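Local coordinates for thiosulfate sulfurtransferase (Pseudomonas aeruginosa, PDB 1YT8), which probably transfers sulfur from thiosulfate to cyanide, as rhodaneses do, using a single chain that carries four rhodanese-like domains, at residues A[258-264]-A[339-344]; A[321-327]-A[346-352]; A[414-419]-A[482-488]. All coordinates share one frame; numbering follows the deposited sequence.

Overall arrangement
From the N terminus, the first of these contacts begins at the end of helix 245-262. Interaction 1 closes a long loop from there to helix 334-344. Interaction 2 crosses it along the chain: 321-327 lies inside that loop, whereas 346-352 lies beyond it. It pairs the two strands of the beta-alpha-beta unit whose helix is 334-344, and the two contacts touch, with centres about 10 Å apart, together joining helices to one parallel sheet. Interaction 3 follows in series, its centre about 36 Å from that of interaction 2, across the chain's centre. It closes a loop of 62 residues, bringing the loop between helices 464-470 and 501-512 to edge strand 413-414 of the last rhodanese-like sheet.

Interaction 1. Residues A[258-264]-A[339-344]; sequences VADRAGV and ASWLAQ
Ser340 meets two residues of the neighbouring helix at once: its OG lies 3.6 Å from Val258 CG1, and its CB lies 4.0 Å from Ala262 CB. The hydroxyl sits between its own backbone N and carbonyl carbon (chi1 74°) and is hydrogen-bonded to Met337 O in the same helix, so a small polar residue can be buried here with its OG satisfied. Ala262 continues the contact, its CB 4.1 Å from Ala343 CB and its O 3.6 Å from the same Ala343 CB. Such short side chains suit the near-parallel turns 258-262 and 339-344, whose axes pass 8.6 Å apart at a crossing angle of 16°. Ser340 O, against which Ala262 CB also rests, is gripped twice by Gln344, whose backbone N and NE2 reach it from opposite faces of the carbonyl plane. After Ala262 the helix ends in a Schellman motif at Gly263, whose positive phi suits a residue without a side chain. Val264 then turns back across, both CG1 and CG2 lying 3.7 Å from Ala339 CB. Val264 and Ala339 rest on Val351, and Ala343 on Val349, packing the contact on the sheet; helix 334-344 is the crossover helix of the beta-alpha-beta unit 324-328/334-344/348-352 in this rhodanese-like fold.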
loop_
_atom_site.group_PDB
_atom_site.type_symbol
_atom_site.label_atom_id
_atom_site.label_comp_id
_atom_site.label_asym_id
_atom_site.label_seq_id
_atom_site.Cartn_x
_atom_site.Cartn_y
_atom_site.Cartn_z
ATOM N N VAL A 258 17.173 -13.525 13.933
ATOM C CA VAL A 258 17.234 -12.225 13.269
ATOM C C VAL A 258 16.308 -11.242 13.985
ATOM O O VAL A 258 16.678 -10.094 14.237
ATOM C CB VAL A 258 16.815 -12.338 11.784
ATOM C CG1 VAL A 258 16.798 -10.953 11.131
ATOM C CG2 VAL A 258 17.787 -13.248 11.047
ATOM N N ALA A 259 15.109 -11.704 14.321
ATOM C CA ALA A 259 14.130 -10.875 15.016
ATOM C C ALA A 259 14.654 -10.454 16.389
ATOM O O ALA A 259 14.537 -9.289 16.775
ATOM C CB ALA A 259 12.817 -11.632 15.166
ATOM N N ASP A 260 15.234 -11.396 17.130
ATOM C CA ASP A 260 15.767 -11.062 18.448
ATOM C C ASP A 260 16.872 -10.022 18.303
ATOM O O ASP A 260 16.966 -9.087 19.096
ATOM C CB ASP A 260 16.330 -12.303 19.152
ATOM C CG ASP A 260 15.250 -13.300 19.545
ATOM O OD1 ASP A 260 14.085 -12.887 19.750
ATOM O OD2 ASP A 260 15.573 -14.502 19.668
ATOM N N ARG A 261 17.695 -10.189 17.271
ATOM C CA ARG A 261 18.813 -9.291 16.992
ATOM C C ARG A 261 18.315 -7.866 16.736
ATOM O O ARG A 261 18.939 -6.892 17.164
ATOM C CB ARG A 261 19.573 -9.801 15.760
ATOM C CG ARG A 261 21.074 -9.527 15.725
ATOM C CD ARG A 261 21.410 -8.053 15.606
ATOM N NE ARG A 261 22.805 -7.863 15.213
ATOM C CZ ARG A 261 23.387 -6.678 15.038
ATOM N NH1 ARG A 261 22.698 -5.557 15.224
ATOM N NH2 ARG A 261 24.660 -6.613 14.667
ATOM N N ALA A 262 17.188 -7.753 16.039
ATOM C CA ALA A 262 16.619 -6.447 15.706
ATOM C C ALA A 262 15.803 -5.816 16.834
ATOM O O ALA A 262 15.335 -4.681 16.709
ATOM C CB ALA A 262 15.766 -6.565 14.454
ATOM N N GLY A 263 15.623 -6.549 17.928
ATOM C CA GLY A 263 14.874 -6.011 19.051
ATOM C C GLY A 263 13.377 -6.231 18.974
ATOM O O GLY A 263 12.609 -5.556 19.663
ATOM N N VAL A 264 12.953 -7.165 18.130
ATOM C CA VAL A 264 11.537 -7.468 17.993
ATOM C C VAL A 264 11.018 -8.013 19.324
ATOM O O VAL A 264 11.648 -8.875 19.937
ATOM C CB VAL A 264 11.304 -8.517 16.884
ATOM C CG1 VAL A 264 9.839 -8.940 16.856
ATOM C CG2 VAL A 264 11.719 -7.937 15.535
ATOM N N ALA A 339 9.027 -8.548 10.874
ATOM C CA ALA A 339 9.168 -7.735 12.079
ATOM C C ALA A 339 10.586 -7.173 12.194
ATOM O O ALA A 339 10.773 -6.020 12.587
ATOM C CB ALA A 339 8.830 -8.564 13.315
ATOM N N SER A 340 11.589 -7.975 11.842
ATOM C CA SER A 340 12.967 -7.498 11.937
ATOM C C SER A 340 13.165 -6.262 11.057
ATOM O O SER A 340 13.884 -5.337 11.431
ATOM C CB SER A 340 13.969 -8.604 11.553
ATOM O OG SER A 340 14.002 -8.854 10.159
ATOM N N TRP A 341 12.519 -6.240 9.894
ATOM C CA TRP A 341 12.634 -5.096 8.996
ATOM C C TRP A 341 11.864 -3.885 9.530
ATOM O O TRP A 341 12.353 -2.755 9.481
ATOM C CB TRP A 341 12.143 -5.478 7.591
ATOM C CG TRP A 341 13.098 -6.398 6.886
ATOM C CD1 TRP A 341 12.819 -7.624 6.348
ATOM C CD2 TRP A 341 14.498 -6.176 6.677
ATOM N NE1 TRP A 341 13.966 -8.181 5.819
ATOM C CE2 TRP A 341 15.008 -7.310 6.008
ATOM C CE3 TRP A 341 15.374 -5.124 6.993
ATOM C CZ2 TRP A 341 16.358 -7.424 5.647
ATOM C CZ3 TRP A 341 16.717 -5.237 6.635
ATOM C CH2 TRP A 341 17.194 -6.381 5.969
ATOM N N LEU A 342 10.660 -4.120 10.045
ATOM C CA LEU A 342 9.851 -3.035 10.602
ATOM C C LEU A 342 10.562 -2.411 11.812
ATOM O O LEU A 342 10.486 -1.202 12.041
ATOM C CB LEU A 342 8.466 -3.575 10.997
ATOM C CG LEU A 342 7.593 -3.979 9.800
ATOM C CD1 LEU A 342 6.447 -4.879 10.246
ATOM C CD2 LEU A 342 7.071 -2.728 9.116
ATOM N N ALA A 343 11.258 -3.243 12.583
ATOM C CA ALA A 343 11.995 -2.766 13.750
ATOM C C ALA A 343 13.129 -1.846 13.295
ATOM O O ALA A 343 13.381 -0.799 13.899
ATOM C CB ALA A 343 12.562 -3.954 14.529
ATOM N N GLN A 344 13.800 -2.236 12.217
ATOM C CA GLN A 344 14.904 -1.455 11.678
ATOM C C GLN A 344 14.405 -0.152 11.069
ATOM O O GLN A 344 15.160 0.811 10.925
ATOM C CB GLN A 344 15.685 -2.298 10.662
ATOM C CG GLN A 344 16.490 -3.407 11.354
ATOM C CD GLN A 344 17.118 -4.405 10.399
ATOM O OE1 GLN A 344 18.131 -4.128 9.760
ATOM N NE2 GLN A 344 16.516 -5.580 10.305
#

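Interaction 2. Residues A[321-327]-A[346-352]; sequences RGARLVL and GWQVAVL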
loop_
_atom_site.group_PDB
_atom_site.type_symbol
_atom_site.label_atom_id
_atom_site.label_comp_id
_atom_site.label_asym_id
_atom_site.label_seq_id
_atom_site.Cartn_x
_atom_site.Cartn_y
_atom_site.Cartn_z
ATOM N N ARG A 321 2.486 7.012 12.624
ATOM C CA ARG A 321 3.901 6.857 12.934
ATOM C C ARG A 321 4.014 6.863 14.456
ATOM O O ARG A 321 3.474 7.751 15.119
ATOM C CB ARG A 321 4.704 8.012 12.327
ATOM C CG ARG A 321 6.216 7.873 12.461
ATOM C CD ARG A 321 6.738 6.584 11.823
ATOM N NE ARG A 321 8.198 6.575 11.781
ATOM C CZ ARG A 321 8.944 5.494 11.577
ATOM N NH1 ARG A 321 8.375 4.309 11.397
ATOM N NH2 ARG A 321 10.268 5.602 11.547
ATOM N N GLY A 322 4.707 5.871 15.008
ATOM C CA GLY A 322 4.837 5.787 16.452
ATOM C C GLY A 322 3.928 4.709 17.021
ATOM O O GLY A 322 4.014 4.375 18.206
ATOM N N ALA A 323 3.055 4.165 16.173
ATOM C CA ALA A 323 2.125 3.109 16.575
ATOM C C ALA A 323 2.853 1.801 16.862
ATOM O O ALA A 323 4.063 1.695 16.674
ATOM C CB ALA A 323 1.073 2.882 15.492
ATOM N N ARG A 324 2.073 0.808 17.278
ATOM C CA ARG A 324 2.550 -0.517 17.660
ATOM C C ARG A 324 2.026 -1.571 16.678
ATOM O O ARG A 324 0.858 -1.534 16.309
ATOM C CB ARG A 324 2.006 -0.799 19.064
ATOM C CG ARG A 324 2.881 -1.589 19.972
ATOM C CD ARG A 324 2.621 -1.205 21.433
ATOM N NE ARG A 324 1.211 -1.225 21.843
ATOM C CZ ARG A 324 0.817 -1.066 23.107
ATOM N NH1 ARG A 324 1.724 -0.879 24.055
ATOM N NH2 ARG A 324 -0.469 -1.098 23.435
ATOM N N LEU A 325 2.884 -2.507 16.267
ATOM C CA LEU A 325 2.487 -3.573 15.339
ATOM C C LEU A 325 2.673 -4.976 15.930
ATOM O O LEU A 325 3.675 -5.253 16.580
ATOM C CB LEU A 325 3.300 -3.494 14.040
ATOM C CG LEU A 325 2.966 -2.452 12.970
ATOM C CD1 LEU A 325 3.023 -1.054 13.538
ATOM C CD2 LEU A 325 3.953 -2.604 11.824
ATOM N N VAL A 326 1.702 -5.855 15.698
ATOM C CA VAL A 326 1.776 -7.239 16.175
ATOM C C VAL A 326 1.602 -8.130 14.942
ATOM O O VAL A 326 0.572 -8.080 14.274
ATOM C CB VAL A 326 0.665 -7.556 17.192
ATOM C CG1 VAL A 326 0.737 -9.021 17.596
ATOM C CG2 VAL A 326 0.818 -6.668 18.413
ATOM N N LEU A 327 2.608 -8.946 14.643
ATOM C CA LEU A 327 2.552 -9.786 13.451
ATOM C C LEU A 327 2.192 -11.248 13.675
ATOM O O LEU A 327 2.681 -11.895 14.609
ATOM C CB LEU A 327 3.880 -9.692 12.694
ATOM C CG LEU A 327 4.368 -8.282 12.353
ATOM C CD1 LEU A 327 5.527 -8.381 11.360
ATOM C CD2 LEU A 327 3.225 -7.451 11.755
ATOM N N GLY A 346 12.376 1.594 12.547
ATOM C CA GLY A 346 11.954 2.320 13.735
ATOM C C GLY A 346 10.622 1.994 14.383
ATOM O O GLY A 346 10.203 2.700 15.302
ATOM N N TRP A 347 9.951 0.940 13.931
ATOM C CA TRP A 347 8.659 0.590 14.509
ATOM C C TRP A 347 8.761 -0.260 15.767
ATOM O O TRP A 347 9.681 -1.071 15.910
ATOM C CB TRP A 347 7.798 -0.186 13.504
ATOM C CG TRP A 347 7.362 0.602 12.315
ATOM C CD1 TRP A 347 7.981 0.671 11.097
ATOM C CD2 TRP A 347 6.222 1.461 12.237
ATOM N NE1 TRP A 347 7.295 1.523 10.264
ATOM C CE2 TRP A 347 6.211 2.025 10.940
ATOM C CE3 TRP A 347 5.208 1.815 13.141
ATOM C CZ2 TRP A 347 5.225 2.925 10.523
ATOM C CZ3 TRP A 347 4.226 2.711 12.725
ATOM C CH2 TRP A 347 4.244 3.256 11.425
ATOM N N GLN A 348 7.818 -0.058 16.684
ATOM C CA GLN A 348 7.754 -0.890 17.874
ATOM C C GLN A 348 6.934 -2.045 17.321
ATOM O O GLN A 348 5.779 -1.870 16.917
ATOM C CB GLN A 348 7.001 -0.202 19.013
ATOM C CG GLN A 348 6.603 -1.168 20.126
ATOM C CD GLN A 348 6.144 -0.463 21.387
ATOM O OE1 GLN A 348 5.547 0.613 21.332
ATOM N NE2 GLN A 348 6.409 -1.079 22.534
ATOM N N VAL A 349 7.533 -3.225 17.281
ATOM C CA VAL A 349 6.851 -4.373 16.717
ATOM C C VAL A 349 7.066 -5.643 17.525
ATOM O O VAL A 349 8.136 -5.870 18.096
ATOM C CB VAL A 349 7.328 -4.602 15.259
ATOM C CG1 VAL A 349 8.835 -4.791 15.233
ATOM C CG2 VAL A 349 6.618 -5.808 14.648
ATOM N N ALA A 350 6.029 -6.468 17.564
ATOM C CA ALA A 350 6.075 -7.728 18.285
ATOM C C ALA A 350 5.551 -8.845 17.393
ATOM O O ALA A 350 4.778 -8.600 16.467
ATOM C CB ALA A 350 5.220 -7.633 19.542
ATOM N N VAL A 351 5.995 -10.068 17.664
ATOM C CA VAL A 351 5.532 -11.240 16.933
ATOM C C VAL A 351 4.691 -12.026 17.940
ATOM O O VAL A 351 5.097 -12.202 19.092
ATOM C CB VAL A 351 6.708 -12.107 16.441
ATOM C CG1 VAL A 351 6.191 -13.432 15.902
ATOM C CG2 VAL A 351 7.474 -11.362 15.348
ATOM N N LEU A 352 3.520 -12.483 17.511
ATOM C CA LEU A 352 2.616 -13.225 18.386
ATOM C C LEU A 352 2.990 -14.706 18.477
ATOM O O LEU A 352 2.897 -15.440 17.490
ATOM C CB LEU A 352 1.178 -13.068 17.878
ATOM C CG LEU A 352 0.027 -13.440 18.813
ATOM C CD1 LEU A 352 0.210 -12.759 20.162
ATOM C CD2 LEU A 352 -1.293 -13.023 18.174
HETATM O O HOH W 1 6.626 2.581 16.331
HETATM O O HOH W 2 4.497 -0.793 24.855
HETATM O O HOH W 3 3.055 -14.749 14.764
#
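Leu325 and Val349 lie side by side on one face of the sheet, in the tight centre of parallel strands 324-328 and 348-352, which helix 334-344 joins in a beta-alpha-beta crossover of the rhodanese-like domain. Backbone bonds run from Leu325 N to Gln348 O, from Ala350 N to Leu325 O (2.8 Å), from Leu327 N to Ala350 O, and from Leu352 N to Leu327 O (3.1 Å). Val349 places CG1 between its backbone N and carbonyl carbon (chi1 57°), which leaves CG2 to reach Leu327 CG and Leu325 CB, each at 4.1 Å. On the other face, Val326 and Ala350 both touch Trp275 of helix 269-277.

The indole of Trp347 belongs to the close packing. On the face of Leu325, its CD1 comes 3.6 Å from Trp347 CE3, while Arg321 NH1 stands over the ring, 3.2 Å from Trp347 CE2. With planes 78° apart, the guanidinium presents its own edge to the indole face, a cation-pi contact; Arg321 NH2 is hydrogen-bonded to Met345 O.

Looser positions are water-bridged: Ala323 O to Gln348 N, and Arg324 NH1 to Gln348 NE2, side chains lying alongside each other with stronger partners in Glu278 and Arg281. A third water joins Leu327 O and Leu352 O. The chemistry implies waters bridging both ends, with direct backbone bonds and aliphatic packing holding the middle.

Interaction 3. Residues A[414-419]-A[482-488]; sequences WVLRSQ and LASPRID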
loop_
_atom_site.group_PDB
_atom_site.type_symbol
_atom_site.label_atom_id
_atom_site.label_comp_id
_atom_site.label_asym_id
_atom_site.label_seq_id
_atom_site.Cartn_x
_atom_site.Cartn_y
_atom_site.Cartn_z
ATOM N N TRP A 414 -17.148 10.084 -15.396
ATOM C CA TRP A 414 -16.224 9.790 -14.308
ATOM C C TRP A 414 -15.937 11.082 -13.550
ATOM O O TRP A 414 -15.737 12.140 -14.154
ATOM C CB TRP A 414 -14.906 9.203 -14.829
ATOM C CG TRP A 414 -13.959 8.897 -13.708
ATOM C CD1 TRP A 414 -14.040 7.855 -12.828
ATOM C CD2 TRP A 414 -12.852 9.699 -13.280
ATOM N NE1 TRP A 414 -13.054 7.962 -11.873
ATOM C CE2 TRP A 414 -12.311 9.084 -12.126
ATOM C CE3 TRP A 414 -12.266 10.881 -13.757
ATOM C CZ2 TRP A 414 -11.208 9.612 -11.438
ATOM C CZ3 TRP A 414 -11.166 11.407 -13.072
ATOM C CH2 TRP A 414 -10.651 10.769 -11.924
ATOM N N VAL A 415 -15.908 10.992 -12.226
ATOM C CA VAL A 415 -15.652 12.161 -11.397
ATOM C C VAL A 415 -14.785 11.841 -10.187
ATOM O O VAL A 415 -14.650 10.684 -9.784
ATOM C CB VAL A 415 -16.969 12.771 -10.850
ATOM C CG1 VAL A 415 -17.876 13.196 -11.995
ATOM C CG2 VAL A 415 -17.677 11.757 -9.971
ATOM N N LEU A 416 -14.201 12.891 -9.628
ATOM C CA LEU A 416 -13.391 12.809 -8.423
ATOM C C LEU A 416 -14.314 13.344 -7.340
ATOM O O LEU A 416 -14.864 14.435 -7.481
ATOM C CB LEU A 416 -12.171 13.726 -8.515
ATOM C CG LEU A 416 -10.948 13.276 -9.310
ATOM C CD1 LEU A 416 -9.921 14.404 -9.331
ATOM C CD2 LEU A 416 -10.360 12.019 -8.675
ATOM N N ARG A 417 -14.495 12.590 -6.268
ATOM C CA ARG A 417 -15.362 13.053 -5.201
ATOM C C ARG A 417 -14.836 14.357 -4.602
ATOM O O ARG A 417 -15.612 15.192 -4.134
ATOM C CB ARG A 417 -15.478 11.993 -4.106
ATOM C CG ARG A 417 -16.402 12.408 -2.976
ATOM C CD ARG A 417 -16.469 11.357 -1.900
ATOM N NE ARG A 417 -17.176 11.839 -0.719
ATOM C CZ ARG A 417 -16.973 11.370 0.506
ATOM N NH1 ARG A 417 -16.083 10.405 0.705
ATOM N NH2 ARG A 417 -17.645 11.876 1.534
ATOM N N SER A 418 -13.517 14.529 -4.642
ATOM C CA SER A 418 -12.862 15.712 -4.090
ATOM C C SER A 418 -13.016 16.970 -4.938
ATOM O O SER A 418 -12.665 18.062 -4.495
ATOM C CB SER A 418 -11.368 15.434 -3.879
ATOM O OG SER A 418 -10.709 15.211 -5.115
ATOM N N GLN A 419 -13.539 16.815 -6.152
ATOM C CA GLN A 419 -13.729 17.948 -7.053
ATOM C C GLN A 419 -15.125 17.944 -7.671
ATOM O O GLN A 419 -15.293 18.239 -8.857
ATOM C CB GLN A 419 -12.667 17.912 -8.162
ATOM C CG GLN A 419 -11.239 18.054 -7.647
ATOM C CD GLN A 419 -10.205 18.129 -8.757
ATOM O OE1 GLN A 419 -10.515 18.505 -9.891
ATOM N NE2 GLN A 419 -8.962 17.794 -8.430
ATOM N N LEU A 482 -14.926 12.230 -19.093
ATOM C CA LEU A 482 -14.203 12.544 -17.864
ATOM C C LEU A 482 -14.552 13.961 -17.427
ATOM O O LEU A 482 -14.202 14.930 -18.100
ATOM C CB LEU A 482 -12.693 12.430 -18.099
ATOM C CG LEU A 482 -12.211 11.101 -18.689
ATOM C CD1 LEU A 482 -10.713 11.169 -18.952
ATOM C CD2 LEU A 482 -12.542 9.959 -17.735
ATOM N N ALA A 483 -15.246 14.075 -16.300
ATOM C CA ALA A 483 -15.654 15.372 -15.780
ATOM C C ALA A 483 -14.634 15.913 -14.782
ATOM O O ALA A 483 -14.797 17.009 -14.244
ATOM C CB ALA A 483 -17.024 15.257 -15.125
ATOM N N SER A 484 -13.588 15.130 -14.539
ATOM C CA SER A 484 -12.512 15.502 -13.620
ATOM C C SER A 484 -11.195 15.039 -14.229
ATOM O O SER A 484 -11.179 14.166 -15.089
ATOM C CB SER A 484 -12.686 14.807 -12.261
ATOM O OG SER A 484 -13.867 15.210 -11.593
ATOM N N PRO A 485 -10.068 15.622 -13.791
ATOM C CA PRO A 485 -8.763 15.218 -14.330
ATOM C C PRO A 485 -8.335 13.879 -13.721
ATOM O O PRO A 485 -8.581 13.633 -12.543
ATOM C CB PRO A 485 -7.853 16.367 -13.907
ATOM C CG PRO A 485 -8.434 16.759 -12.572
ATOM C CD PRO A 485 -9.927 16.753 -12.855
ATOM N N ARG A 486 -7.705 13.014 -14.515
ATOM C CA ARG A 486 -7.264 11.715 -14.004
ATOM C C ARG A 486 -5.986 11.833 -13.183
ATOM O O ARG A 486 -4.894 11.549 -13.674
ATOM C CB ARG A 486 -7.033 10.714 -15.144
ATOM C CG ARG A 486 -8.301 10.207 -15.802
ATOM C CD ARG A 486 -8.008 9.085 -16.796
ATOM N NE ARG A 486 -7.556 7.857 -16.145
ATOM C CZ ARG A 486 -7.300 6.721 -16.792
ATOM N NH1 ARG A 486 -7.449 6.661 -18.108
ATOM N NH2 ARG A 486 -6.912 5.642 -16.124
ATOM N N ILE A 487 -6.133 12.248 -11.931
ATOM C CA ILE A 487 -4.994 12.394 -11.032
ATOM C C ILE A 487 -5.153 11.490 -9.812
ATOM O O ILE A 487 -4.416 11.627 -8.833
ATOM C CB ILE A 487 -4.863 13.849 -10.536
ATOM C CG1 ILE A 487 -6.163 14.278 -9.842
ATOM C CG2 ILE A 487 -4.528 14.769 -11.703
ATOM C CD1 ILE A 487 -6.091 15.636 -9.163
ATOM N N ASP A 488 -6.107 10.563 -9.874
ATOM C CA ASP A 488 -6.358 9.681 -8.747
ATOM C C ASP A 488 -5.313 8.589 -8.539
ATOM O O ASP A 488 -5.287 7.955 -7.486
ATOM C CB ASP A 488 -7.778 9.083 -8.831
ATOM C CG ASP A 488 -8.020 8.257 -10.090
ATOM O OD1 ASP A 488 -7.448 8.565 -11.154
ATOM O OD2 ASP A 488 -8.824 7.304 -10.014
HETATM O O HOH W 4 -13.723 17.894 -11.314
#
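Ala483 N donates to Trp414 O at 2.9 Å, and Leu416 N donates to Ser484 OG at 3.1 Å; these two bonds fasten the segments together. The second depends on the rotation of Ser484, whose OG lies opposite its carbonyl carbon (chi1 -64°) and so turns to the neighbouring backbone. The same OG lies 2.7 Å from a water O, and that water probably donates to Gln419 O, extending the polar link to the residue just before helix 420-427. A short side chain with a hydroxyl suits this place, where a backbone N-H and a water converge. Ser484 N, by contrast, is buried with no partner in the model.

Together with the backbone bonding of Trp414 to Leu481, the bond to Trp414 O makes a single bridge between Trp414 and Leu482. Trp414 ends strand 413-414, an outermost strand of the last of the chain's four parallel rhodanese-like sheets, so the loop 482-488 touches the sheet edge at one bridge and then leaves it. It bends through an inverse gamma turn centred on Arg486, whose guanidinium forms a salt bridge with Glu479.

This course brings the segment along the edge of the Trp414 indole. Ser484 O and Pro485 O both lie in the ring plane at its edge, 3.4 Å and 3.5 Å respectively from Trp414 CZ3, and the weakly positive C-H rim of an indole suits carbonyl oxygens there. Trp414 NE1 is hydrogen-bonded to Thr399 O, which helps fix the ring's rotation. Asp488 OD2 reaches Trp414 CZ2 obliquely, with carboxylate and ring planes 49° apart, while Asp488 OD1 is hydrogen-bonded to Ser401 OG. Leu416 CD1 lies 3.8 Å from Ile487 CG1, the two side chains crossing at about a right angle. Elsewhere, Val415 CG1 packs 3.8 Å from Ala483 CB, and both side chains rest on Ala423 of helix 420-427.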